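Local coordinates for transcriptional regulator, MarR family, putative (Bacillus cereus, PDB 3BJA), which probably acts as a DNA-binding transcription factor of the MarR family, regulating genes as a dimer with a winged-helix domain in each subunit, at residues A[13-16]-A[17-21]; A[50-53]-A[54-57]; A[67-70]-A[71-74]; A[93-96]-A[97-101]; A[120-123]-A[124-128]. One frame throughout, in Å; residues are numbered along the deposited sequence. Where two conformers were deposited one is given.

Interaction 1. Residues A[13-16]-A[17-21]; sequences DVYH and LLQKN
L18 packs back on V14 one turn earlier in helix 2-25, an N-terminal helix that joins the dimer interface in the MarR winged-helix fold. The L18 side chain illustrates how an aliphatic group in a helix first lies on the preceding turn and only then reaches other helices. Its CB rests 3.5 Å from Y15 O, and its CG comes within 3.3 Å of V14 O, because CG stands beside the backbone N and anti to the carbonyl carbon (chi1 -70°). From there CD1 runs alongside V14, reaching V14 CG1 at 4.1 Å, with both side chains pointing the same way. Beyond this pair L18 packs on F111, N115 and C116 of helix 95-116, while both V14 and L18 also pack on I11 of the second subunit.

Y15 and Q19 use another side of the same turn. In the Q19 conformer described here, CG lies above one face of the Y15 ring, displaced toward its rim, and is 4.1 Å from Y15 CE2. The ring and the Q19 amide are turned only 15° from each other. Beneath them the backbone bonds are regular, with L17 N 3.0 Å from D13 O and Q19 N 3.1 Å from Y15 O. The polar ends cross the dimer interface: D13 OD2 forms a salt bridge with K135 of the second subunit, and Q19 NE2 is hydrogen-bonded to Y8 OH of that subunit. The Y15 and H16 pair is reciprocal across the dimer: Y15 OH of each chain is hydrogen-bonded to H16 NE2 of the other.

Interaction 2. Residues A[50-53]-A[54-57]; sequences MSKL and IENM
K52 O takes a hydrogen bond from N56 N at 2.8 Å, the shortest of the backbone bonds of this short, two-turn helix. N56 also brings its amide back over the same turn: its CG lies beside the backbone N (chi1 -65°), which carries OD1 to 3.0 Å from K52 O. Two acceptors meet there, so that approach adds no bond. The aliphatic part of K52 lies across the amide instead, with K52 CD 3.6 Å from N56 OD1. K52 bends at chi2, which turns its chain toward the following turn, where NZ remains 4.9 Å from E55 OE1, their charged atoms not in contact, though a weak attraction is possible.

The remaining side chains drape over carbonyls. I54 CG1 sits 3.2 Å from M50 O, and E55 CG lies 3.4 Å from S51 O, each close to the carbonyl oxygen that its own backbone N-H already uses. At the far end M57 leaves helical geometry, and its N reaches L53 O at 2.9 Å in a weak bond whose N-H...O angle is 129°, as befits a helix running out. M57 CG nevertheless stays 3.4 Å from L53 O.

One side of the helix is polar, carrying S51, K52 and E55, all exposed. The other side is apolar: M50, L53 and I54 pack on M64 of helix 64-73, and L53 also on V41 of helix 33-44, while M50 additionally touches T89 and V91 of strand 89-93. This packing against helix 64-73 is consistent with helix 50-56 being the first helix of the helix-turn-helix in a MarR-type winged-helix domain.

Interaction 3. Residues A[67-70]-A[71-74]; sequences MIQR and MKRD
R70 and M71 divide this turn between solvent and core. R70 runs out beside R73, both side chains pointing the same way, and places its NE over one face of the R73 guanidinium, 3.1 Å above the plane and toward the rim. The two planes are 33° apart, so the groups overlap without being flush. R70 CD approaches R73 NH1 at 3.3 Å, and R70 NE is likewise 3.3 Å from R73 NH2. The proximity of two positive groups is probably eased by D74, whose OD1 forms a salt bridge with R73 NH1 at 2.8 Å, although the hydrogen bond within it is weak. D74 CG lies in plane at the edge of the R73 guanidinium.

M71 turns inward. With CG beside the backbone N (chi1 -65°), M71 CG passes M67 O at 3.4 Å and the chain brings the selenium atom SE to 3.9 Å from M67 SE. These selenomethionines lie side by side, M67 on V34 and Q35 and M71 on V38 and I39, all of helix 33-44. A buried apolar face behind an exposed arginine-rich one is consistent with the DNA-recognition helix of a winged helix-turn-helix.

Interaction 4. Residues A[93-96]-A[97-101]; sequences LTKK and GEETK
K96 O is gripped twice by T100, which supplies its backbone N at 2.7 Å and its hydroxyl OG1 at 2.8 Å. The two donors come from opposite faces of the carbonyl plane, OG1 standing 41° out of it. T100 OG1 lies beside its own backbone N (chi1 -60°), a torsion that turns it back onto the preceding turn.

At the start of the helix T94 is the N-cap. Its OG1 accepts from G97 N at 3.2 Å along a nearly straight N-H, and the same oxygen is hydrogen-bonded to G75 O. T94 O meanwhile receives E98 N at 2.9 Å.

Outside this polar frame the contacts are looser. The extended E99 crosses the K95 chain, with E99 OE2 3.7 Å from K95 CE, yet K95 NZ stays 4.8 Å from that oxygen, so the opposite charges do not touch. L93 CD1 rests 3.7 Å from E98 OE2.

K96 extends fully, and its NZ bonds to D74 O of segment 71-74 while forming a cation-pi contact with Y76. L93 packs on L42, and K101 on I39 and A43: the start of helix 95-116 follows closely on strand 89-93 and, through these two residues, the turn packs on helix 33-44.

Interaction 5. Residues A[120-123]-A[124-128]; sequences TKEE and EGILE
K121 and E124 meet through their torsions: K121 is bent at chi2 (-69°), which curls its chain toward the next turn, while E124 extends beyond CG and lies alongside it, pointing the same way. E124 OE1 is 3.5 Å from K121 CD and 3.6 Å from K121 NZ, a long salt bridge, with the K121 aliphatic chain touching the same oxygen. The same OE1 also takes a weak hydrogen bond from N3 of the second subunit.

Around the same first turn T120 and E123 form a capping box. E123 CG lies beside the backbone N (chi1 -67°) and the rest of the chain is extended, so its carboxylate reaches back to the helix start. E123 OE1 accepts T120 N at 3.0 Å, on the anti side and 23° out of the carboxylate plane. In return T120 OG1 accepts E123 N at 3.3 Å. Two ends of the first turn are thus tied reciprocally, and E123 OE1 is further bridged to K133 of the second subunit.

Behind the cap the main chain closes with E124 N to T120 O at 2.9 Å and L127 N to E123 O at 2.8 Å, whereas G125 N to K121 O is weak. I126 lays its CG1 3.5 Å from E122 O.

The turn opens helix 121-138, following helix 95-116 through a loop from which F119 touches E124 and L127. It lies against the second subunit, where I126 packs on its own counterpart and L127 on L7.

In the fold
All five contacts are local helical turns, but their chemistry follows their place. Interactions 1 and 5, with nearest atoms about 8 Å apart, both face the second subunit: interaction 1 is partly buried, whereas interaction 5 is a surface cap whose centre lies about 24 Å from the centre of the chain. Interactions 2 and 3 lie on consecutive helices and touch through L53 CD2 and I68 CG1, 4.2 Å apart; the first is a surface contact, the second splits between apolar core and charged exterior. Interaction 4 is tied to interaction 3 by a lysine of its first turn, probably through a hydrogen bond. Interactions 4 and 5 are threonine-capped starts, in contrast to the mid-helix packing of interaction 1.

Interaction 1. Residues A[13-16]-A[17-21]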
loop_
_atom_site.group_PDB
_atom_site.type_symbol
_atom_site.label_atom_id
_atom_site.label_comp_id
_atom_site.label_asym_id
_atom_site.label_seq_id
_atom_site.Cartn_x
_atom_site.Cartn_y
_atom_site.Cartn_z
ATOM N N ASP A 13 -9.228 -3.858 -1.628
ATOM C CA ASP A 13 -9.813 -4.381 -0.391
ATOM C C ASP A 13 -9.136 -5.671 0.053
ATOM O O ASP A 13 -8.781 -5.799 1.226
ATOM C CB ASP A 13 -11.332 -4.573 -0.516
ATOM C CG ASP A 13 -12.102 -3.250 -0.648
ATOM O OD1 ASP A 13 -11.518 -2.137 -0.530
ATOM O OD2 ASP A 13 -13.329 -3.325 -0.872
ATOM N N VAL A 14 -8.914 -6.600 -0.870
ATOM C CA VAL A 14 -8.221 -7.842 -0.524
ATOM C C VAL A 14 -6.768 -7.569 -0.070
ATOM O O VAL A 14 -6.312 -8.154 0.918
ATOM C CB VAL A 14 -8.267 -8.879 -1.672
ATOM C CG1 VAL A 14 -7.338 -10.066 -1.373
ATOM C CG2 VAL A 14 -9.698 -9.354 -1.864
ATOM N N TYR A 15 -6.073 -6.679 -0.780
ATOM C CA TYR A 15 -4.703 -6.305 -0.432
ATOM C C TYR A 15 -4.645 -5.673 0.954
ATOM O O TYR A 15 -3.786 -6.038 1.745
ATOM C CB TYR A 15 -4.128 -5.379 -1.482
ATOM C CG TYR A 15 -2.724 -4.862 -1.227
ATOM C CD1 TYR A 15 -1.592 -5.558 -1.684
ATOM C CD2 TYR A 15 -2.525 -3.645 -0.570
ATOM C CE1 TYR A 15 -0.286 -5.047 -1.473
ATOM C CE2 TYR A 15 -1.247 -3.143 -0.333
ATOM C CZ TYR A 15 -0.134 -3.826 -0.804
ATOM O OH TYR A 15 1.104 -3.271 -0.582
ATOM N N HIS A 16 -5.562 -4.759 1.250
ATOM C CA HIS A 16 -5.604 -4.106 2.559
ATOM C C HIS A 16 -5.928 -5.084 3.707
ATOM O O HIS A 16 -5.303 -5.006 4.763
ATOM C CB HIS A 16 -6.518 -2.886 2.567
ATOM C CG HIS A 16 -6.030 -1.761 1.702
ATOM N ND1 HIS A 16 -6.884 -0.876 1.078
ATOM C CD2 HIS A 16 -4.778 -1.399 1.332
ATOM C CE1 HIS A 16 -6.177 -0.004 0.381
ATOM N NE2 HIS A 16 -4.896 -0.308 0.509
ATOM N N LEU A 17 -6.857 -6.016 3.492
ATOM C CA LEU A 17 -7.145 -7.071 4.486
ATOM C C LEU A 17 -5.912 -7.958 4.747
ATOM O O LEU A 17 -5.675 -8.371 5.879
ATOM C CB LEU A 17 -8.338 -7.936 4.069
ATOM C CG LEU A 17 -9.713 -7.259 4.105
ATOM C CD1 LEU A 17 -10.740 -8.077 3.310
ATOM C CD2 LEU A 17 -10.182 -7.050 5.535
ATOM N N LEU A 18 -5.143 -8.239 3.702
ATOM C CA LEU A 18 -3.895 -9.001 3.826
ATOM C C LEU A 18 -2.833 -8.246 4.657
ATOM O O LEU A 18 -2.136 -8.907 5.422
ATOM C CB LEU A 18 -3.325 -9.431 2.456
ATOM C CG LEU A 18 -4.047 -10.506 1.634
ATOM C CD1 LEU A 18 -3.556 -10.550 0.166
ATOM C CD2 LEU A 18 -3.900 -11.850 2.283
ATOM N N GLN A 19 -2.678 -6.919 4.503
ATOM C CA GLN A 19 -1.695 -6.215 5.326
ATOM C C GLN A 19 -2.192 -6.186 6.787
ATOM O O GLN A 19 -1.409 -6.524 7.699
ATOM C CB GLN A 19 -1.309 -4.850 4.750
ATOM C CG GLN A 19 -0.737 -4.918 3.305
ATOM C CD GLN A 19 0.505 -5.820 3.137
ATOM O OE1 GLN A 19 1.621 -5.476 3.562
ATOM N NE2 GLN A 19 0.308 -6.963 2.485
ATOM N N LYS A 20 -3.470 -5.849 7.001
ATOM C CA LYS A 20 -4.093 -5.871 8.331
ATOM C C LYS A 20 -3.833 -7.197 9.065
ATOM O O LYS A 20 -3.358 -7.194 10.192
ATOM C CB LYS A 20 -5.598 -5.645 8.183
ATOM C CG LYS A 20 -6.478 -5.743 9.457
ATOM C CD LYS A 20 -7.950 -5.492 9.072
ATOM C CE LYS A 20 -8.964 -5.953 10.122
ATOM N NZ LYS A 20 -10.357 -6.048 9.533
ATOM N N ASN A 21 -4.124 -8.307 8.394
ATOM C CA ASN A 21 -3.949 -9.651 8.954
ATOM C C ASN A 21 -2.489 -10.077 9.174
ATOM O O ASN A 21 -2.229 -10.869 10.091
ATOM C CB ASN A 21 -4.667 -10.702 8.090
ATOM C CG ASN A 21 -6.195 -10.599 8.147
ATOM O OD1 ASN A 21 -6.766 -9.760 8.838
ATOM N ND2 ASN A 21 -6.862 -11.479 7.403
#

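Interaction 2. Residues A[50-53]-A[54-57]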
loop_
_atom_site.group_PDB
_atom_site.type_symbol
_atom_site.label_atom_id
_atom_site.label_comp_id
_atom_site.label_asym_id
_atom_site.label_seq_id
_atom_site.Cartn_x
_atom_site.Cartn_y
_atom_site.Cartn_z
HETATM N N MSE A 50 21.166 2.736 0.369
HETATM C CA MSE A 50 19.858 3.295 0.717
HETATM C C MSE A 50 18.952 3.403 -0.504
HETATM O O MSE A 50 17.764 3.093 -0.408
HETATM C CB MSE A 50 19.989 4.678 1.391
HETATM C CG MSE A 50 20.041 4.584 2.895
HETATM SE SE MSE A 50 18.236 4.220 3.509
HETATM C CE MSE A 50 17.618 6.079 3.487
ATOM N N SER A 51 19.528 3.828 -1.635
ATOM C CA SER A 51 18.801 3.941 -2.900
ATOM C C SER A 51 18.357 2.557 -3.361
ATOM O O SER A 51 17.175 2.370 -3.616
ATOM C CB SER A 51 19.639 4.655 -3.974
ATOM O OG SER A 51 19.954 5.978 -3.575
ATOM N N LYS A 52 19.287 1.591 -3.416
ATOM C CA LYS A 52 18.939 0.181 -3.761
ATOM C C LYS A 52 17.815 -0.392 -2.910
ATOM O O LYS A 52 16.965 -1.102 -3.435
ATOM C CB LYS A 52 20.145 -0.796 -3.728
ATOM C CG LYS A 52 20.640 -1.246 -5.103
ATOM C CD LYS A 52 19.637 -2.234 -5.738
ATOM C CE LYS A 52 20.034 -2.622 -7.150
ATOM N NZ LYS A 52 18.983 -3.458 -7.797
ATOM N N LEU A 53 17.833 -0.082 -1.611
ATOM C CA LEU A 53 16.785 -0.511 -0.682
ATOM C C LEU A 53 15.468 0.151 -1.058
ATOM O O LEU A 53 14.464 -0.530 -1.149
ATOM C CB LEU A 53 17.165 -0.220 0.783
ATOM C CG LEU A 53 16.155 -0.559 1.889
ATOM C CD1 LEU A 53 15.794 -2.044 1.852
ATOM C CD2 LEU A 53 16.700 -0.147 3.238
ATOM N N ILE A 54 15.477 1.462 -1.304
ATOM C CA ILE A 54 14.250 2.198 -1.722
ATOM C C ILE A 54 13.660 1.600 -3.026
ATOM O O ILE A 54 12.450 1.398 -3.133
ATOM C CB ILE A 54 14.506 3.726 -1.867
ATOM C CG1 ILE A 54 14.790 4.363 -0.499
ATOM C CG2 ILE A 54 13.294 4.426 -2.469
ATOM C CD1 ILE A 54 15.563 5.680 -0.559
ATOM N N GLU A 55 14.538 1.285 -3.979
ATOM C CA GLU A 55 14.154 0.665 -5.265
ATOM C C GLU A 55 13.576 -0.753 -5.055
ATOM O O GLU A 55 12.473 -1.058 -5.545
ATOM C CB GLU A 55 15.352 0.667 -6.241
ATOM C CG GLU A 55 15.748 2.104 -6.679
ATOM C CD GLU A 55 17.125 2.241 -7.350
ATOM O OE1 GLU A 55 17.952 1.288 -7.348
ATOM O OE2 GLU A 55 17.378 3.354 -7.867
ATOM N N ASN A 56 14.302 -1.577 -4.282
ATOM C CA ASN A 56 13.874 -2.940 -3.932
ATOM C C ASN A 56 12.641 -3.012 -3.027
ATOM O O ASN A 56 12.080 -4.101 -2.879
ATOM C CB ASN A 56 15.016 -3.753 -3.300
ATOM C CG ASN A 56 16.169 -4.010 -4.259
ATOM O OD1 ASN A 56 16.280 -3.378 -5.313
ATOM N ND2 ASN A 56 17.058 -4.920 -3.874
HETATM N N MSE A 57 12.251 -1.902 -2.385
HETATM C CA MSE A 57 10.988 -1.854 -1.632
HETATM C C MSE A 57 9.891 -1.832 -2.686
HETATM O O MSE A 57 9.881 -0.920 -3.533
HETATM C CB MSE A 57 10.846 -0.613 -0.710
HETATM C CG MSE A 57 11.625 -0.638 0.629
HETATM SE SE MSE A 57 11.189 -2.166 1.784
HETATM C CE MSE A 57 9.349 -1.745 2.290
#

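Interaction 3. Residues A[67-70]-A[71-74]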
loop_
_atom_site.group_PDB
_atom_site.type_symbol
_atom_site.label_atom_id
_atom_site.label_comp_id
_atom_site.label_asym_id
_atom_site.label_seq_id
_atom_site.Cartn_x
_atom_site.Cartn_y
_atom_site.Cartn_z
HETATM N N MSE A 67 12.411 6.018 9.335
HETATM C CA MSE A 67 12.013 4.630 9.591
HETATM C C MSE A 67 13.224 3.672 9.750
HETATM O O MSE A 67 13.175 2.763 10.580
HETATM C CB MSE A 67 11.002 4.201 8.496
HETATM C CG MSE A 67 10.244 2.935 8.755
HETATM SE SE MSE A 67 11.231 1.446 8.113
HETATM C CE MSE A 67 10.913 1.631 6.210
ATOM N N ILE A 68 14.288 3.885 8.968
ATOM C CA ILE A 68 15.550 3.107 9.090
ATOM C C ILE A 68 16.306 3.470 10.366
ATOM O O ILE A 68 16.874 2.596 11.004
ATOM C CB ILE A 68 16.465 3.210 7.806
ATOM C CG1 ILE A 68 16.108 2.091 6.802
ATOM C CG2 ILE A 68 17.942 3.028 8.121
ATOM C CD1 ILE A 68 14.683 2.116 6.327
ATOM N N GLN A 69 16.341 4.754 10.715
ATOM C CA GLN A 69 16.945 5.208 11.990
ATOM C C GLN A 69 16.316 4.556 13.226
ATOM O O GLN A 69 17.019 4.219 14.180
ATOM C CB GLN A 69 16.907 6.746 12.122
ATOM C CG GLN A 69 18.245 7.391 11.818
ATOM C CD GLN A 69 19.272 7.176 12.946
ATOM O OE1 GLN A 69 18.969 7.365 14.125
ATOM N NE2 GLN A 69 20.491 6.797 12.574
ATOM N N ARG A 70 14.996 4.392 13.178
ATOM C CA ARG A 70 14.221 3.714 14.215
ATOM C C ARG A 70 14.678 2.254 14.304
ATOM O O ARG A 70 14.938 1.750 15.395
ATOM C CB ARG A 70 12.721 3.811 13.875
ATOM C CG ARG A 70 11.717 3.288 14.894
ATOM C CD ARG A 70 11.945 3.911 16.230
ATOM N NE ARG A 70 10.742 3.986 17.069
ATOM C CZ ARG A 70 10.048 5.100 17.375
ATOM N NH1 ARG A 70 10.403 6.329 16.949
ATOM N NH2 ARG A 70 8.970 4.988 18.162
HETATM N N MSE A 71 14.803 1.596 13.147
HETATM C CA MSE A 71 15.326 0.221 13.065
HETATM C C MSE A 71 16.805 0.145 13.487
HETATM O O MSE A 71 17.257 -0.894 13.951
HETATM C CB MSE A 71 15.149 -0.367 11.647
HETATM C CG MSE A 71 13.700 -0.550 11.225
HETATM SE SE MSE A 71 13.483 -1.390 9.443
HETATM C CE MSE A 71 13.817 -3.279 9.890
ATOM N N LYS A 72 17.547 1.237 13.301
ATOM C CA LYS A 72 18.952 1.308 13.691
ATOM C C LYS A 72 19.089 1.296 15.226
ATOM O O LYS A 72 19.889 0.514 15.752
ATOM C CB LYS A 72 19.654 2.535 13.073
ATOM C CG LYS A 72 21.181 2.453 13.075
ATOM C CD LYS A 72 21.815 3.784 12.689
ATOM C CE LYS A 72 23.345 3.707 12.592
ATOM N NZ LYS A 72 23.965 3.172 13.807
ATOM N N ARG A 73 18.301 2.135 15.922
ATOM C CA ARG A 73 18.333 2.210 17.400
ATOM C C ARG A 73 17.751 0.906 17.999
ATOM O O ARG A 73 18.272 0.415 19.006
ATOM C CB ARG A 73 17.632 3.480 17.969
ATOM C CG ARG A 73 16.136 3.316 18.269
ATOM C CD ARG A 73 15.384 4.532 18.808
ATOM N NE ARG A 73 14.032 4.331 19.419
ATOM C CZ ARG A 73 13.173 3.285 19.334
ATOM N NH1 ARG A 73 13.369 2.183 18.604
ATOM N NH2 ARG A 73 12.006 3.357 19.998
ATOM N N ASP A 74 16.669 0.381 17.395
ATOM C CA ASP A 74 16.084 -0.925 17.769
ATOM C C ASP A 74 17.051 -2.095 17.632
ATOM O O ASP A 74 16.796 -3.155 18.198
ATOM C CB ASP A 74 14.828 -1.276 16.929
ATOM C CG ASP A 74 13.553 -0.674 17.472
ATOM O OD1 ASP A 74 13.405 -0.597 18.712
ATOM O OD2 ASP A 74 12.669 -0.294 16.672
#

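Interaction 4. Residues A[93-96]-A[97-101]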
loop_
_atom_site.group_PDB
_atom_site.type_symbol
_atom_site.label_atom_id
_atom_site.label_comp_id
_atom_site.label_asym_id
_atom_site.label_seq_id
_atom_site.Cartn_x
_atom_site.Cartn_y
_atom_site.Cartn_z
ATOM N N LEU A 93 21.613 -5.948 7.645
ATOM C CA LEU A 93 21.094 -6.574 8.866
ATOM C C LEU A 93 22.200 -6.823 9.879
ATOM O O LEU A 93 23.317 -7.174 9.508
ATOM C CB LEU A 93 20.407 -7.921 8.580
ATOM C CG LEU A 93 19.040 -7.916 7.901
ATOM C CD1 LEU A 93 18.572 -9.350 7.712
ATOM C CD2 LEU A 93 18.014 -7.129 8.706
ATOM N N THR A 94 21.860 -6.638 11.153
ATOM C CA THR A 94 22.738 -6.956 12.272
ATOM C C THR A 94 22.437 -8.421 12.627
ATOM O O THR A 94 21.517 -9.035 12.042
ATOM C CB THR A 94 22.434 -6.086 13.509
ATOM O OG1 THR A 94 21.101 -6.358 13.971
ATOM C CG2 THR A 94 22.581 -4.593 13.187
ATOM N N LYS A 95 23.191 -8.964 13.595
ATOM C CA LYS A 95 22.977 -10.340 14.072
ATOM C C LYS A 95 21.539 -10.498 14.613
ATOM O O LYS A 95 20.848 -11.465 14.254
ATOM C CB LYS A 95 24.026 -10.733 15.113
ATOM C CG LYS A 95 24.039 -12.225 15.455
ATOM C CD LYS A 95 25.296 -12.587 16.268
ATOM C CE LYS A 95 25.288 -14.033 16.741
ATOM N NZ LYS A 95 26.468 -14.337 17.625
ATOM N N LYS A 96 21.095 -9.520 15.419
ATOM C CA LYS A 96 19.721 -9.459 15.965
ATOM C C LYS A 96 18.650 -9.462 14.860
ATOM O O LYS A 96 17.639 -10.147 14.978
ATOM C CB LYS A 96 19.541 -8.202 16.842
ATOM C CG LYS A 96 18.136 -8.037 17.459
ATOM C CD LYS A 96 17.929 -6.726 18.188
ATOM C CE LYS A 96 16.495 -6.655 18.693
ATOM N NZ LYS A 96 16.160 -5.430 19.449
ATOM N N GLY A 97 18.852 -8.654 13.824
ATOM C CA GLY A 97 17.912 -8.601 12.690
ATOM C C GLY A 97 17.880 -9.891 11.877
ATOM O O GLY A 97 16.840 -10.263 11.314
ATOM N N GLU A 98 19.037 -10.553 11.811
ATOM C CA GLU A 98 19.182 -11.829 11.123
ATOM C C GLU A 98 18.352 -12.892 11.890
ATOM O O GLU A 98 17.639 -13.702 11.290
ATOM C CB GLU A 98 20.660 -12.247 11.082
ATOM C CG GLU A 98 21.045 -13.093 9.872
ATOM C CD GLU A 98 21.838 -12.310 8.839
ATOM O OE1 GLU A 98 23.061 -12.126 9.099
ATOM O OE2 GLU A 98 21.258 -11.919 7.786
ATOM N N GLU A 99 18.483 -12.856 13.221
ATOM C CA GLU A 99 17.756 -13.714 14.161
ATOM C C GLU A 99 16.255 -13.384 14.164
ATOM O O GLU A 99 15.429 -14.292 14.212
ATOM C CB GLU A 99 18.376 -13.621 15.586
ATOM C CG GLU A 99 19.800 -14.269 15.702
ATOM C CD GLU A 99 20.604 -13.901 17.003
ATOM O OE1 GLU A 99 20.193 -12.982 17.767
ATOM O OE2 GLU A 99 21.671 -14.540 17.259
ATOM N N THR A 100 15.913 -12.095 14.108
ATOM C CA THR A 100 14.502 -11.642 14.036
ATOM C C THR A 100 13.788 -12.202 12.792
ATOM O O THR A 100 12.625 -12.597 12.893
ATOM C CB THR A 100 14.375 -10.089 14.078
ATOM O OG1 THR A 100 14.927 -9.611 15.306
ATOM C CG2 THR A 100 12.916 -9.628 13.984
ATOM N N LYS A 101 14.490 -12.251 11.651
ATOM C CA LYS A 101 13.934 -12.830 10.418
ATOM C C LYS A 101 13.547 -14.302 10.615
ATOM O O LYS A 101 12.451 -14.700 10.221
ATOM C CB LYS A 101 14.914 -12.753 9.257
ATOM C CG LYS A 101 14.276 -13.187 7.922
ATOM C CD LYS A 101 15.314 -13.451 6.868
ATOM C CE LYS A 101 14.675 -13.993 5.587
ATOM N NZ LYS A 101 14.180 -15.399 5.720
#

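Interaction 5. Residues A[120-123]-A[124-128]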
loop_
_atom_site.group_PDB
_atom_site.type_symbol
_atom_site.label_atom_id
_atom_site.label_comp_id
_atom_site.label_asym_id
_atom_site.label_seq_id
_atom_site.Cartn_x
_atom_site.Cartn_y
_atom_site.Cartn_z
ATOM N N THR A 120 -9.803 -23.706 -3.777
ATOM C CA THR A 120 -9.570 -25.104 -4.155
ATOM C C THR A 120 -8.366 -25.092 -5.120
ATOM O O THR A 120 -7.989 -24.041 -5.641
ATOM C CB THR A 120 -10.812 -25.776 -4.814
ATOM O OG1 THR A 120 -11.051 -25.206 -6.092
ATOM C CG2 THR A 120 -12.069 -25.621 -3.970
ATOM N N LYS A 121 -7.759 -26.248 -5.342
ATOM C CA LYS A 121 -6.642 -26.368 -6.296
ATOM C C LYS A 121 -7.040 -25.903 -7.696
ATOM O O LYS A 121 -6.228 -25.275 -8.376
ATOM C CB LYS A 121 -6.111 -27.805 -6.375
ATOM C CG LYS A 121 -5.465 -28.353 -5.106
ATOM C CD LYS A 121 -4.155 -27.670 -4.814
ATOM C CE LYS A 121 -3.500 -28.169 -3.544
ATOM N NZ LYS A 121 -2.512 -27.126 -3.073
ATOM N N GLU A 122 -8.280 -26.190 -8.106
ATOM C CA GLU A 122 -8.784 -25.752 -9.409
ATOM C C GLU A 122 -8.843 -24.220 -9.488
ATOM O O GLU A 122 -8.362 -23.636 -10.459
ATOM C CB GLU A 122 -10.154 -26.355 -9.732
ATOM C CG GLU A 122 -10.541 -26.108 -11.191
ATOM C CD GLU A 122 -11.797 -26.802 -11.657
ATOM O OE1 GLU A 122 -12.321 -27.717 -10.975
ATOM O OE2 GLU A 122 -12.244 -26.430 -12.758
ATOM N N GLU A 123 -9.429 -23.607 -8.459
ATOM C CA GLU A 123 -9.547 -22.157 -8.335
ATOM C C GLU A 123 -8.189 -21.443 -8.309
ATOM O O GLU A 123 -8.056 -20.371 -8.914
ATOM C CB GLU A 123 -10.357 -21.787 -7.087
ATOM C CG GLU A 123 -11.833 -22.196 -7.145
ATOM C CD GLU A 123 -12.594 -21.883 -5.863
ATOM O OE1 GLU A 123 -12.017 -21.963 -4.758
ATOM O OE2 GLU A 123 -13.796 -21.554 -5.958
ATOM N N GLU A 124 -7.212 -22.014 -7.591
ATOM C CA GLU A 124 -5.820 -21.484 -7.541
ATOM C C GLU A 124 -5.233 -21.313 -8.945
ATOM O O GLU A 124 -4.659 -20.272 -9.252
ATOM C CB GLU A 124 -4.890 -22.402 -6.715
ATOM C CG GLU A 124 -4.969 -22.192 -5.192
ATOM C CD GLU A 124 -4.239 -23.273 -4.363
ATOM O OE1 GLU A 124 -3.660 -24.257 -4.917
ATOM O OE2 GLU A 124 -4.287 -23.146 -3.118
ATOM N N GLY A 125 -5.380 -22.350 -9.777
ATOM C CA GLY A 125 -4.934 -22.329 -11.189
ATOM C C GLY A 125 -5.619 -21.251 -12.026
ATOM O O GLY A 125 -4.970 -20.601 -12.859
ATOM N N ILE A 126 -6.919 -21.051 -11.786
ATOM C CA ILE A 126 -7.714 -20.053 -12.509
ATOM C C ILE A 126 -7.272 -18.659 -12.067
ATOM O O ILE A 126 -6.982 -17.811 -12.902
ATOM C CB ILE A 126 -9.253 -20.277 -12.311
ATOM C CG1 ILE A 126 -9.676 -21.594 -12.955
ATOM C CG2 ILE A 126 -10.076 -19.166 -12.948
ATOM C CD1 ILE A 126 -11.087 -22.027 -12.599
ATOM N N LEU A 127 -7.205 -18.456 -10.754
ATOM C CA LEU A 127 -6.742 -17.191 -10.153
ATOM C C LEU A 127 -5.308 -16.811 -10.597
ATOM O O LEU A 127 -5.055 -15.652 -10.932
ATOM C CB LEU A 127 -6.861 -17.271 -8.611
ATOM C CG LEU A 127 -6.723 -16.007 -7.766
ATOM C CD1 LEU A 127 -7.592 -14.865 -8.226
ATOM C CD2 LEU A 127 -7.065 -16.388 -6.348
ATOM N N GLU A 128 -4.404 -17.788 -10.626
ATOM C CA GLU A 128 -3.028 -17.584 -11.086
ATOM C C GLU A 128 -3.017 -17.051 -12.517
ATOM O O GLU A 128 -2.389 -16.025 -12.770
ATOM C CB GLU A 128 -2.209 -18.893 -11.029
ATOM C CG GLU A 128 -0.691 -18.694 -11.223
ATOM C CD GLU A 128 0.075 -19.949 -11.640
ATOM O OE1 GLU A 128 -0.468 -21.083 -11.621
ATOM O OE2 GLU A 128 1.256 -19.783 -12.014
#